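Local coordinates for alkaline phosphatase (PDB 2W5V), which probably hydrolyses phosphate monoesters at alkaline pH, using a phosphoserine intermediate and a cluster of zinc and magnesium ions, at residues Q30-K35 with Y347-E352; L150-A155 with T175-K180; V128-I133 with G228-A233; G305-A310 with I328-S333. The protein carries 1 engineered substitution. All coordinates share one frame; numbering follows the deposited sequence.

The chain enters through residues 30-35, just ahead of strand 36-42 of the large central sheet, and contact 1 closes the longest loop by bringing them against the turn between strands 342-347 and 356-359. The other three contacts are nested inside that loop. Contact 3 joins residues 128-133, on strand 124-129, to the start of helix 230-242. Contact 2, nested within contact 3, sets helix 151-158 against the loop after helix 172-175; contacts 2 and 3 touch where Glu151 packs on Ser132. Contact 4 follows in series, pairing 305-310 with 328-333 at the subunit interface, while contacts 1 and 2 lie on opposite sides of the chain's centre.

Contact 1 of 4, residues Q30-K35 with Y347-E352; sequences QLKTPK and YGPGSE
Pro34 and Pro349 pack together where the chain leads into inner strand 36-42 and leaves inner strand 342-347, the N-terminal arm meeting a type II beta turn from Gly348 to Ser351. Proline at the second position and glycine at the third are the classic choice: the proline ring fixes the phi angle that the turn needs, and Gly350 adopts a phi of 88° that would jam a side chain against the preceding carbonyl oxygen. A CB there would also lie close against Pro34 CG, at 3.5 Å.

The apolar contacts run along the arm. Pro34 CG comes within 3.1 Å of Pro349 O. Pro34 CB meets Pro349 CB at 4.0 Å, and Lys32 CB touches the same carbon at 3.9 Å. Leu31 has CG anti to its carbonyl carbon (chi1 -57°); its CD2 lies 3.9 Å from Glu352 CB, with CD1 near the backbone of Gly350. Pro34 also touches Leu295 of strand 294-299.

No direct hydrogen bond links the two segments, and the polar join is made by one water. It accepts from Gly350 N at 3.1 Å and, at greater length, from Lys32 N, and it donates to Glu352 OE1 at 3.0 Å.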
loop_
_atom_site.group_PDB
_atom_site.type_symbol
_atom_site.label_atom_id
_atom_site.label_comp_id
_atom_site.label_asym_id
_atom_site.label_seq_id
_atom_site.Cartn_x
_atom_site.Cartn_y
_atom_site.Cartn_z
ATOM N N GLN B 30 -22.177 -5.614 13.312
ATOM C CA GLN B 30 -22.305 -4.929 14.592
ATOM C C GLN B 30 -20.955 -4.857 15.310
ATOM O O GLN B 30 -20.572 -5.782 16.028
ATOM C CB GLN B 30 -23.326 -5.648 15.473
ATOM C CG GLN B 30 -23.856 -4.820 16.631
ATOM C CD GLN B 30 -24.965 -3.876 16.209
ATOM O OE1 GLN B 30 -25.765 -4.194 15.330
ATOM N NE2 GLN B 30 -25.020 -2.708 16.841
ATOM N N LEU B 31 -20.241 -3.752 15.118
ATOM C CA LEU B 31 -18.900 -3.593 15.674
ATOM C C LEU B 31 -18.921 -3.080 17.108
ATOM O O LEU B 31 -19.889 -2.471 17.548
ATOM C CB LEU B 31 -18.075 -2.631 14.818
ATOM C CG LEU B 31 -17.907 -2.960 13.337
ATOM C CD1 LEU B 31 -17.018 -1.906 12.692
ATOM C CD2 LEU B 31 -17.321 -4.350 13.165
ATOM N N LYS B 32 -17.838 -3.323 17.832
ATOM C CA LYS B 32 -17.695 -2.765 19.165
ATOM C C LYS B 32 -17.497 -1.261 19.059
ATOM O O LYS B 32 -17.096 -0.751 18.015
ATOM C CB LYS B 32 -16.507 -3.394 19.889
ATOM C CG LYS B 32 -16.552 -4.905 19.943
ATOM C CD LYS B 32 -15.848 -5.424 21.182
ATOM C CE LYS B 32 -14.407 -4.956 21.246
ATOM N NZ LYS B 32 -13.732 -5.411 22.498
ATOM N N THR B 33 -17.768 -0.558 20.152
ATOM C CA THR B 33 -17.672 0.895 20.182
ATOM C C THR B 33 -16.474 1.355 21.009
ATOM O O THR B 33 -16.409 1.085 22.205
ATOM C CB THR B 33 -18.958 1.491 20.769
ATOM O OG1 THR B 33 -20.070 1.074 19.967
ATOM C CG2 THR B 33 -18.891 3.019 20.787
ATOM N N PRO B 34 -15.518 2.050 20.374
ATOM C CA PRO B 34 -14.359 2.540 21.130
ATOM C C PRO B 34 -14.747 3.709 22.017
ATOM O O PRO B 34 -15.542 4.550 21.596
ATOM C CB PRO B 34 -13.406 3.055 20.045
ATOM C CG PRO B 34 -14.179 3.058 18.760
ATOM C CD PRO B 34 -15.571 2.588 19.007
ATOM N N LYS B 35 -14.189 3.763 23.218
ATOM C CA LYS B 35 -14.364 4.921 24.089
ATOM C C LYS B 35 -13.390 6.027 23.697
ATOM O O LYS B 35 -13.747 7.208 23.661
ATOM C CB LYS B 35 -14.134 4.513 25.541
ATOM C CG LYS B 35 -14.059 5.677 26.532
ATOM C CD LYS B 35 -13.871 5.156 27.958
ATOM C CE LYS B 35 -13.891 6.280 28.979
ATOM N NZ LYS B 35 -13.970 5.770 30.377
ATOM N N TYR B 347 -6.454 -0.548 14.742
ATOM C CA TYR B 347 -6.469 -1.574 15.771
ATOM C C TYR B 347 -7.459 -1.178 16.858
ATOM O O TYR B 347 -7.493 -0.020 17.268
ATOM C CB TYR B 347 -5.091 -1.720 16.417
ATOM C CG TYR B 347 -5.129 -2.694 17.573
ATOM C CD1 TYR B 347 -4.904 -4.046 17.364
ATOM C CD2 TYR B 347 -5.446 -2.269 18.858
ATOM C CE1 TYR B 347 -4.966 -4.946 18.410
ATOM C CE2 TYR B 347 -5.513 -3.165 19.911
ATOM C CZ TYR B 347 -5.272 -4.501 19.682
ATOM O OH TYR B 347 -5.333 -5.402 20.722
ATOM N N GLY B 348 -8.236 -2.139 17.348
ATOM C CA GLY B 348 -9.111 -1.893 18.481
ATOM C C GLY B 348 -10.580 -1.909 18.097
ATOM O O GLY B 348 -10.924 -2.230 16.960
ATOM N N PRO B 349 -11.458 -1.576 19.052
ATOM C CA PRO B 349 -12.909 -1.568 18.828
ATOM C C PRO B 349 -13.276 -0.672 17.658
ATOM O O PRO B 349 -12.900 0.498 17.656
ATOM C CB PRO B 349 -13.463 -0.967 20.124
ATOM C CG PRO B 349 -12.435 -1.226 21.147
ATOM C CD PRO B 349 -11.104 -1.230 20.439
ATOM N N GLY B 350 -13.991 -1.216 16.678
ATOM C CA GLY B 350 -14.400 -0.456 15.511
ATOM C C GLY B 350 -13.388 -0.441 14.375
ATOM O O GLY B 350 -13.647 0.127 13.308
ATOM N N SER B 351 -12.234 -1.061 14.585
ATOM C CA SER B 351 -11.154 -0.966 13.600
ATOM C C SER B 351 -11.541 -1.566 12.239
ATOM O O SER B 351 -10.996 -1.174 11.205
ATOM C CB SER B 351 -9.857 -1.598 14.134
ATOM O OG SER B 351 -10.041 -2.969 14.458
ATOM N N GLU B 352 -12.494 -2.494 12.234
ATOM C CA GLU B 352 -12.913 -3.145 10.990
ATOM C C GLU B 352 -13.581 -2.148 10.030
ATOM O O GLU B 352 -13.641 -2.376 8.830
ATOM C CB GLU B 352 -13.874 -4.306 11.271
ATOM C CG GLU B 352 -13.276 -5.479 12.051
ATOM C CD GLU B 352 -13.096 -5.205 13.549
ATOM O OE1 GLU B 352 -13.559 -4.153 14.060
ATOM O OE2 GLU B 352 -12.482 -6.063 14.221
HETATM O O HOH W 1 -14.901 -4.204 16.750
#

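Contact 2 of 4, residues L150-A155 with T175-K180; sequences LEEEIA and TKRKDK
Glu152 and Arg177 run alongside one another with opposite headings, and their torsions explain how. Glu152 has CG anti to its carbonyl carbon (chi1 -67°) and then runs straight out from the helix; in Arg177 a bend at chi3 (52°) places NE, and chi4 (89°) then sets CZ by the helix. Arg177 reaches the backbone of Glu152, and the Glu152 carboxylate reaches the backbone N of Lys178, the next residue. Arg177 NH1 donates to Glu152 O at 2.8 Å, nearly straight and close to the guanidinium plane. Lys178 N donates to Glu152 OE2, also at 2.8 Å, meeting the carboxylate on its syn side.

Glu152 CB lies over one face of the guanidinium, 3.7 Å from Arg177 CZ, and Ala155 CB lies at its edge, 3.9 Å from Arg177 NH1. Within its own turn Arg177 grips Asp179 side-on: NE bonds OD1 at 2.9 Å and NH2 bonds OD2 in a salt bridge of 2.8 Å. This positive charge probably eases the approach of Asp179 OD1 to Glu152 OE1, 3.9 Å apart.

An alanine in place of Arg177 would probably leave the Asp179 carboxylate without its mate beside Glu152, and Glu152 O without this donor.

Arg177 NH1 also bonds Tyr173 O, so it joins helix 172-175 to the first turn of helix 151-158, whose Glu153 has been seen to bind magnesium in this enzyme, although none is bound there in this chain, while Arg177 to Lys180 form a type I beta turn.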
loop_
_atom_site.group_PDB
_atom_site.type_symbol
_atom_site.label_atom_id
_atom_site.label_comp_id
_atom_site.label_asym_id
_atom_site.label_seq_id
_atom_site.Cartn_x
_atom_site.Cartn_y
_atom_site.Cartn_z
ATOM N N LEU B 150 -1.342 31.495 7.222
ATOM C CA LEU B 150 -1.749 32.431 8.266
ATOM C C LEU B 150 -1.441 31.876 9.651
ATOM O O LEU B 150 -2.343 31.700 10.465
ATOM C CB LEU B 150 -3.243 32.743 8.145
ATOM C CG LEU B 150 -3.647 33.308 6.781
ATOM C CD1 LEU B 150 -5.161 33.405 6.666
ATOM C CD2 LEU B 150 -2.982 34.674 6.520
ATOM N N GLU B 151 -0.166 31.623 9.927
ATOM C CA GLU B 151 0.202 30.897 11.141
ATOM C C GLU B 151 0.045 31.689 12.437
ATOM O O GLU B 151 -0.240 31.106 13.483
ATOM C CB GLU B 151 1.608 30.299 11.017
ATOM C CG GLU B 151 1.614 29.003 10.219
ATOM C CD GLU B 151 2.978 28.338 10.164
ATOM O OE1 GLU B 151 3.229 27.420 10.979
ATOM O OE2 GLU B 151 3.793 28.735 9.303
ATOM N N GLU B 152 0.222 33.004 12.382
ATOM C CA GLU B 152 -0.065 33.821 13.563
ATOM C C GLU B 152 -1.567 33.836 13.869
ATOM O O GLU B 152 -1.973 33.847 15.029
ATOM C CB GLU B 152 0.500 35.231 13.411
ATOM C CG GLU B 152 2.023 35.241 13.391
ATOM C CD GLU B 152 2.618 36.638 13.368
ATOM O OE1 GLU B 152 1.851 37.627 13.461
ATOM O OE2 GLU B 152 3.859 36.735 13.261
ATOM N N GLU B 153 -2.392 33.820 12.829
ATOM C CA GLU B 153 -3.838 33.692 13.023
ATOM C C GLU B 153 -4.177 32.338 13.640
ATOM O O GLU B 153 -5.027 32.231 14.526
ATOM C CB GLU B 153 -4.573 33.855 11.691
ATOM C CG GLU B 153 -6.092 33.695 11.787
ATOM C CD GLU B 153 -6.797 33.886 10.444
ATOM O OE1 GLU B 153 -6.501 34.880 9.744
ATOM O OE2 GLU B 153 -7.664 33.055 10.097
ATOM N N ILE B 154 -3.522 31.292 13.147
ATOM C CA ILE B 154 -3.733 29.948 13.659
ATOM C C ILE B 154 -3.363 29.853 15.138
ATOM O O ILE B 154 -4.088 29.246 15.931
ATOM C CB ILE B 154 -2.953 28.910 12.819
ATOM C CG1 ILE B 154 -3.687 28.692 11.494
ATOM C CG2 ILE B 154 -2.810 27.594 13.579
ATOM C CD1 ILE B 154 -2.862 28.028 10.420
ATOM N N ALA B 155 -2.244 30.464 15.511
ATOM C CA ALA B 155 -1.849 30.507 16.915
ATOM C C ALA B 155 -2.930 31.172 17.772
ATOM O O ALA B 155 -3.290 30.670 18.838
ATOM C CB ALA B 155 -0.529 31.234 17.072
ATOM N N THR B 175 4.928 34.265 20.703
ATOM C CA THR B 175 5.669 35.248 21.489
ATOM C C THR B 175 6.587 36.169 20.690
ATOM O O THR B 175 7.186 37.084 21.253
ATOM C CB THR B 175 6.530 34.568 22.562
ATOM O OG1 THR B 175 7.623 33.893 21.931
ATOM C CG2 THR B 175 5.705 33.578 23.363
ATOM N N LYS B 176 6.724 35.918 19.395
ATOM C CA LYS B 176 7.557 36.765 18.549
ATOM C C LYS B 176 6.866 36.984 17.216
ATOM O O LYS B 176 7.357 36.563 16.166
ATOM C CB LYS B 176 8.947 36.150 18.367
ATOM C CG LYS B 176 9.697 35.969 19.683
ATOM C CD LYS B 176 11.066 35.339 19.491
ATOM C CE LYS B 176 11.713 35.039 20.837
ATOM N NZ LYS B 176 13.080 34.464 20.690
ATOM N N ARG B 177 5.715 37.647 17.281
ATOM C CA ARG B 177 4.826 37.803 16.136
ATOM C C ARG B 177 5.042 39.149 15.454
ATOM O O ARG B 177 5.535 40.097 16.069
ATOM C CB ARG B 177 3.370 37.693 16.592
ATOM C CG ARG B 177 3.034 36.398 17.330
ATOM C CD ARG B 177 1.805 36.558 18.226
ATOM N NE ARG B 177 0.661 37.114 17.508
ATOM C CZ ARG B 177 -0.251 36.391 16.860
ATOM N NH1 ARG B 177 -0.164 35.063 16.828
ATOM N NH2 ARG B 177 -1.251 36.999 16.239
ATOM N N LYS B 178 4.666 39.231 14.183
ATOM C CA LYS B 178 4.785 40.475 13.436
ATOM C C LYS B 178 3.848 41.536 14.004
ATOM O O LYS B 178 4.123 42.730 13.900
ATOM C CB LYS B 178 4.492 40.249 11.950
ATOM C CG LYS B 178 5.311 39.137 11.295
ATOM C CD LYS B 178 6.654 39.623 10.760
ATOM C CE LYS B 178 7.750 39.558 11.818
ATOM N NZ LYS B 178 9.106 39.806 11.240
ATOM N N ASP B 179 2.743 41.105 14.607
ATOM C CA ASP B 179 1.785 42.044 15.200
ATOM C C ASP B 179 2.121 42.347 16.657
ATOM O O ASP B 179 1.354 43.008 17.354
ATOM C CB ASP B 179 0.352 41.512 15.093
ATOM C CG ASP B 179 0.127 40.255 15.924
ATOM O OD1 ASP B 179 1.083 39.791 16.581
ATOM O OD2 ASP B 179 -1.010 39.729 15.920
ATOM N N LYS B 180 3.255 41.826 17.112
ATOM C CA LYS B 180 3.794 42.123 18.439
ATOM C C LYS B 180 2.902 41.708 19.621
ATOM O O LYS B 180 3.258 41.945 20.771
ATOM C CB LYS B 180 4.157 43.609 18.548
ATOM C CG LYS B 180 5.281 43.900 19.533
ATOM C CD LYS B 180 5.364 45.385 19.902
ATOM C CE LYS B 180 5.593 46.282 18.685
ATOM N NZ LYS B 180 4.328 46.634 17.972
#

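Contact 3 of 4, residues V128-I133 with G228-A233; sequences VATSSI and GNFLSA
The flat ring of Phe230 meets residues 128-130 mainly through its rim. Ala129 O lies near the ring plane, 3.3 Å from CE2, so that a weakly positive aromatic C-H probably faces the carbonyl oxygen. Thr130 CG2 approaches the same edge, 4.1 Å from CD2, and Val128 CG1 comes in obliquely at 4.4 Å from CE2. Phe230 CG is anti to the backbone N (chi1 168°), on the way to residues 128-130.

Next to it, Leu231 CD1 packs on Val128 CG1 at 3.8 Å, one methyl against another. A beta-branched valine suits a strand and offers a compact branched surface to the helix, while Leu231 has CG anti to the backbone N (chi1 -177°), and its branched end comes nearer the strand than its CB does. An alanine at Phe230 would probably open a gap beside Ala129 O and leave Thr130 CG2 without its aromatic neighbour.

Ala129 points the other way, about 4 Å from the side chain of Glu254, a magnesium ligand. Its strand, 124-129, runs between parallel strands 165-169 and 249-255; helix 230-242 packs beside residues 128-130, with Leu231 also touching Ala280 of helix 267-291 and Phe230 reaching Ala167.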
loop_
_atom_site.group_PDB
_atom_site.type_symbol
_atom_site.label_atom_id
_atom_site.label_comp_id
_atom_site.label_asym_id
_atom_site.label_seq_id
_atom_site.Cartn_x
_atom_site.Cartn_y
_atom_site.Cartn_z
ATOM N N VAL B 128 -0.468 16.519 19.199
ATOM C CA VAL B 128 0.986 16.472 19.326
ATOM C C VAL B 128 1.611 16.506 17.935
ATOM O O VAL B 128 1.059 15.915 16.997
ATOM C CB VAL B 128 1.435 15.192 20.075
ATOM C CG1 VAL B 128 2.945 15.036 20.023
ATOM C CG2 VAL B 128 0.940 15.225 21.513
ATOM N N ALA B 129 2.745 17.198 17.790
ATOM C CA ALA B 129 3.407 17.322 16.490
ATOM C C ALA B 129 4.904 17.592 16.635
ATOM O O ALA B 129 5.324 18.179 17.624
ATOM C CB ALA B 129 2.764 18.433 15.687
ATOM N N THR B 130 5.700 17.190 15.641
ATOM C CA THR B 130 7.137 17.485 15.660
ATOM C C THR B 130 7.466 18.735 14.849
ATOM O O THR B 130 8.598 19.215 14.859
ATOM C CB THR B 130 8.006 16.301 15.180
ATOM O OG1 THR B 130 7.641 15.948 13.840
ATOM C CG2 THR B 130 7.819 15.099 16.086
ATOM N N SER B 131 6.471 19.255 14.144
ATOM C CA SER B 131 6.596 20.559 13.506
ATOM C C SER B 131 6.169 21.625 14.508
ATOM O O SER B 131 5.943 21.339 15.685
ATOM C CB SER B 131 5.678 20.639 12.281
ATOM O OG SER B 131 4.327 20.371 12.648
ATOM N N SER B 132 6.052 22.860 14.041
ATOM C CA SER B 132 5.374 23.870 14.836
ATOM C C SER B 132 3.952 23.388 15.090
ATOM O O SER B 132 3.356 22.698 14.253
ATOM C CB SER B 132 5.355 25.208 14.095
ATOM O OG SER B 132 4.411 26.095 14.672
ATOM N N ILE B 133 3.380 23.761 16.228
ATOM C CA ILE B 133 1.999 23.381 16.491
ATOM C C ILE B 133 1.037 24.111 15.546
ATOM O O ILE B 133 -0.149 23.771 15.459
ATOM C CB ILE B 133 1.611 23.609 17.969
ATOM C CG1 ILE B 133 0.408 22.736 18.339
ATOM C CG2 ILE B 133 1.358 25.081 18.250
ATOM C CD1 ILE B 133 0.752 21.242 18.442
ATOM N N GLY B 228 15.284 12.802 20.175
ATOM C CA GLY B 228 14.989 11.685 21.051
ATOM C C GLY B 228 13.520 11.304 21.005
ATOM O O GLY B 228 12.846 11.548 20.002
ATOM N N ASN B 229 13.026 10.722 22.096
ATOM C CA ASN B 229 11.697 10.112 22.131
ATOM C C ASN B 229 10.547 11.083 22.397
ATOM O O ASN B 229 9.529 10.705 22.981
ATOM C CB ASN B 229 11.654 8.981 23.161
ATOM C CG ASN B 229 11.527 9.494 24.580
ATOM O OD1 ASN B 229 10.952 8.830 25.442
ATOM N ND2 ASN B 229 12.054 10.688 24.828
ATOM N N PHE B 230 10.704 12.324 21.957
ATOM C CA PHE B 230 9.649 13.319 22.133
ATOM C C PHE B 230 8.262 12.833 21.695
ATOM O O PHE B 230 7.293 12.934 22.446
ATOM C CB PHE B 230 9.973 14.599 21.376
ATOM C CG PHE B 230 8.805 15.538 21.281
ATOM C CD1 PHE B 230 8.380 16.241 22.400
ATOM C CD2 PHE B 230 8.122 15.704 20.089
ATOM C CE1 PHE B 230 7.300 17.112 22.325
ATOM C CE2 PHE B 230 7.035 16.568 20.004
ATOM C CZ PHE B 230 6.625 17.274 21.127
ATOM N N LEU B 231 8.155 12.321 20.473
ATOM C CA LEU B 231 6.835 11.990 19.948
ATOM C C LEU B 231 6.152 10.924 20.810
ATOM O O LEU B 231 5.000 11.086 21.205
ATOM C CB LEU B 231 6.908 11.568 18.473
ATOM C CG LEU B 231 5.585 11.257 17.775
ATOM C CD1 LEU B 231 4.658 12.462 17.802
ATOM C CD2 LEU B 231 5.845 10.813 16.347
ATOM N N SER B 232 6.860 9.842 21.119
ATOM C CA SER B 232 6.293 8.822 21.996
ATOM C C SER B 232 5.969 9.375 23.383
ATOM O O SER B 232 4.864 9.187 23.888
ATOM C CB SER B 232 7.226 7.618 22.122
ATOM O OG SER B 232 7.310 6.933 20.887
ATOM N N ALA B 233 6.938 10.050 23.996
ATOM C CA ALA B 233 6.771 10.554 25.356
ATOM C C ALA B 233 5.599 11.528 25.457
ATOM O O ALA B 233 4.843 11.500 26.428
ATOM C CB ALA B 233 8.060 11.215 25.852
#

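Contact 4 of 4, residues G305-A310 with I328-S333; sequences GGFTLA and IGPTFS
Phe307, with CG anti to its backbone N (chi1 180°), fits the CD1-CE1 side of its ring into the notch between Pro330 and Phe332, which lie on the same side of the pairing. Its CE1 rests 3.6 Å from Pro330 CB, the two side chains running side by side. Phe307 CD1 touches Phe332 CE1, also at 3.6 Å, and the two rings meet obliquely with their planes 56° apart. Leu270 of helix 267-291 touches both phenylalanines.

Glycine forms the hollows. A CB on Gly305 would stand only 3.1 Å from Phe332 CD1, and one on Gly306 would run into Ser333 OG; both residues have positive phi, which itself favours glycine. Phe332 CB rests against Gly305 O, which lies near the plane of the Phe332 ring, at its edge, and accepts from Ser333 N at 2.9 Å.

The backbones pair as a short antiparallel bridge. Thr308 and Thr331 form a hydrogen-bonded pair, with Thr308 N to Thr331 O at 2.9 Å and Thr331 N to Thr308 O at 3.0 Å. Gly329 N to Ala310 O, 2.7 Å, continues the pairing toward the two-stranded hairpin 311-315 and 321-324. The chain makes an inverse gamma turn about Leu309, whose CD2 packs on Ile328 CG2 at 3.9 Å.

On the side of Thr308, Ala310 and Thr331, a small Ala310 CB fits beside Thr331 OG1, which also nears Thr308 CB. That hydroxyl is hydrogen-bonded to Ser333 OG of the second subunit, and the symmetric bond joins Ser333 to Thr331 of that subunit. A water bridges Gly306 O and Ser333 OG.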
loop_
_atom_site.group_PDB
_atom_site.type_symbol
_atom_site.label_atom_id
_atom_site.label_comp_id
_atom_site.label_asym_id
_atom_site.label_seq_id
_atom_site.Cartn_x
_atom_site.Cartn_y
_atom_site.Cartn_z
ATOM N N GLY B 305 8.069 12.710 -2.512
ATOM C CA GLY B 305 9.403 12.438 -3.019
ATOM C C GLY B 305 9.531 11.257 -3.969
ATOM O O GLY B 305 10.554 11.105 -4.633
ATOM N N GLY B 306 8.500 10.417 -4.045
ATOM C CA GLY B 306 8.599 9.211 -4.849
ATOM C C GLY B 306 9.677 8.298 -4.283
ATOM O O GLY B 306 10.395 7.634 -5.025
ATOM N N PHE B 307 9.798 8.292 -2.958
ATOM C CA PHE B 307 10.760 7.441 -2.254
ATOM C C PHE B 307 10.626 5.992 -2.732
ATOM O O PHE B 307 9.522 5.447 -2.813
ATOM C CB PHE B 307 10.523 7.561 -0.738
ATOM C CG PHE B 307 11.446 6.724 0.121
ATOM C CD1 PHE B 307 12.762 7.124 0.369
ATOM C CD2 PHE B 307 10.977 5.570 0.730
ATOM C CE1 PHE B 307 13.594 6.370 1.184
ATOM C CE2 PHE B 307 11.804 4.800 1.542
ATOM C CZ PHE B 307 13.116 5.201 1.775
ATOM N N THR B 308 11.759 5.373 -3.055
ATOM C CA THR B 308 11.764 4.035 -3.632
ATOM C C THR B 308 12.901 3.190 -3.048
ATOM O O THR B 308 14.039 3.657 -2.934
ATOM C CB THR B 308 11.892 4.124 -5.155
ATOM O OG1 THR B 308 10.757 4.827 -5.673
ATOM C CG2 THR B 308 11.960 2.744 -5.786
ATOM N N LEU B 309 12.584 1.955 -2.664
ATOM C CA LEU B 309 13.581 1.036 -2.107
ATOM C C LEU B 309 14.274 0.269 -3.242
ATOM O O LEU B 309 14.154 -0.955 -3.362
ATOM C CB LEU B 309 12.934 0.074 -1.100
ATOM C CG LEU B 309 12.354 0.770 0.137
ATOM C CD1 LEU B 309 11.644 -0.222 1.042
ATOM C CD2 LEU B 309 13.457 1.493 0.896
ATOM N N ALA B 310 14.996 1.014 -4.071
ATOM C CA ALA B 310 15.656 0.464 -5.251
ATOM C C ALA B 310 16.858 -0.380 -4.872
ATOM O O ALA B 310 17.376 -0.286 -3.754
ATOM C CB ALA B 310 16.092 1.600 -6.197
ATOM N N ILE B 328 19.662 -2.550 -0.670
ATOM C CA ILE B 328 18.806 -1.440 -1.064
ATOM C C ILE B 328 19.548 -0.106 -1.071
ATOM O O ILE B 328 20.286 0.209 -0.136
ATOM C CB ILE B 328 17.604 -1.325 -0.108
ATOM C CG1 ILE B 328 16.661 -2.512 -0.295
ATOM C CG2 ILE B 328 16.868 -0.012 -0.335
ATOM C CD1 ILE B 328 15.647 -2.673 0.838
ATOM N N GLY B 329 19.347 0.672 -2.134
ATOM C CA GLY B 329 19.802 2.052 -2.189
ATOM C C GLY B 329 18.624 2.967 -2.502
ATOM O O GLY B 329 18.202 3.065 -3.655
ATOM N N PRO B 330 18.072 3.633 -1.474
ATOM C CA PRO B 330 16.881 4.473 -1.667
ATOM C C PRO B 330 17.072 5.533 -2.752
ATOM O O PRO B 330 18.135 6.143 -2.830
ATOM C CB PRO B 330 16.692 5.134 -0.298
ATOM C CG PRO B 330 17.321 4.184 0.662
ATOM C CD PRO B 330 18.506 3.601 -0.068
ATOM N N THR B 331 16.057 5.717 -3.591
ATOM C CA THR B 331 16.062 6.745 -4.629
ATOM C C THR B 331 14.790 7.589 -4.526
ATOM O O THR B 331 13.836 7.219 -3.834
ATOM C CB THR B 331 16.138 6.132 -6.050
ATOM O OG1 THR B 331 15.052 5.217 -6.243
ATOM C CG2 THR B 331 17.453 5.390 -6.252
ATOM N N PHE B 332 14.784 8.724 -5.222
ATOM C CA PHE B 332 13.643 9.634 -5.233
ATOM C C PHE B 332 13.417 10.075 -6.669
ATOM O O PHE B 332 14.335 10.025 -7.483
ATOM C CB PHE B 332 13.956 10.891 -4.416
ATOM C CG PHE B 332 14.157 10.652 -2.948
ATOM C CD1 PHE B 332 13.093 10.746 -2.068
ATOM C CD2 PHE B 332 15.420 10.388 -2.441
ATOM C CE1 PHE B 332 13.277 10.553 -0.716
ATOM C CE2 PHE B 332 15.609 10.188 -1.088
ATOM C CZ PHE B 332 14.534 10.282 -0.223
ATOM N N SER B 333 12.218 10.551 -6.979
ATOM C CA SER B 333 11.936 11.012 -8.333
ATOM C C SER B 333 11.296 12.395 -8.389
ATOM O O SER B 333 11.085 12.929 -9.471
ATOM C CB SER B 333 11.040 10.009 -9.065
ATOM O OG SER B 333 9.734 10.005 -8.518
HETATM O O HOH W 2 10.499 7.253 -7.679
#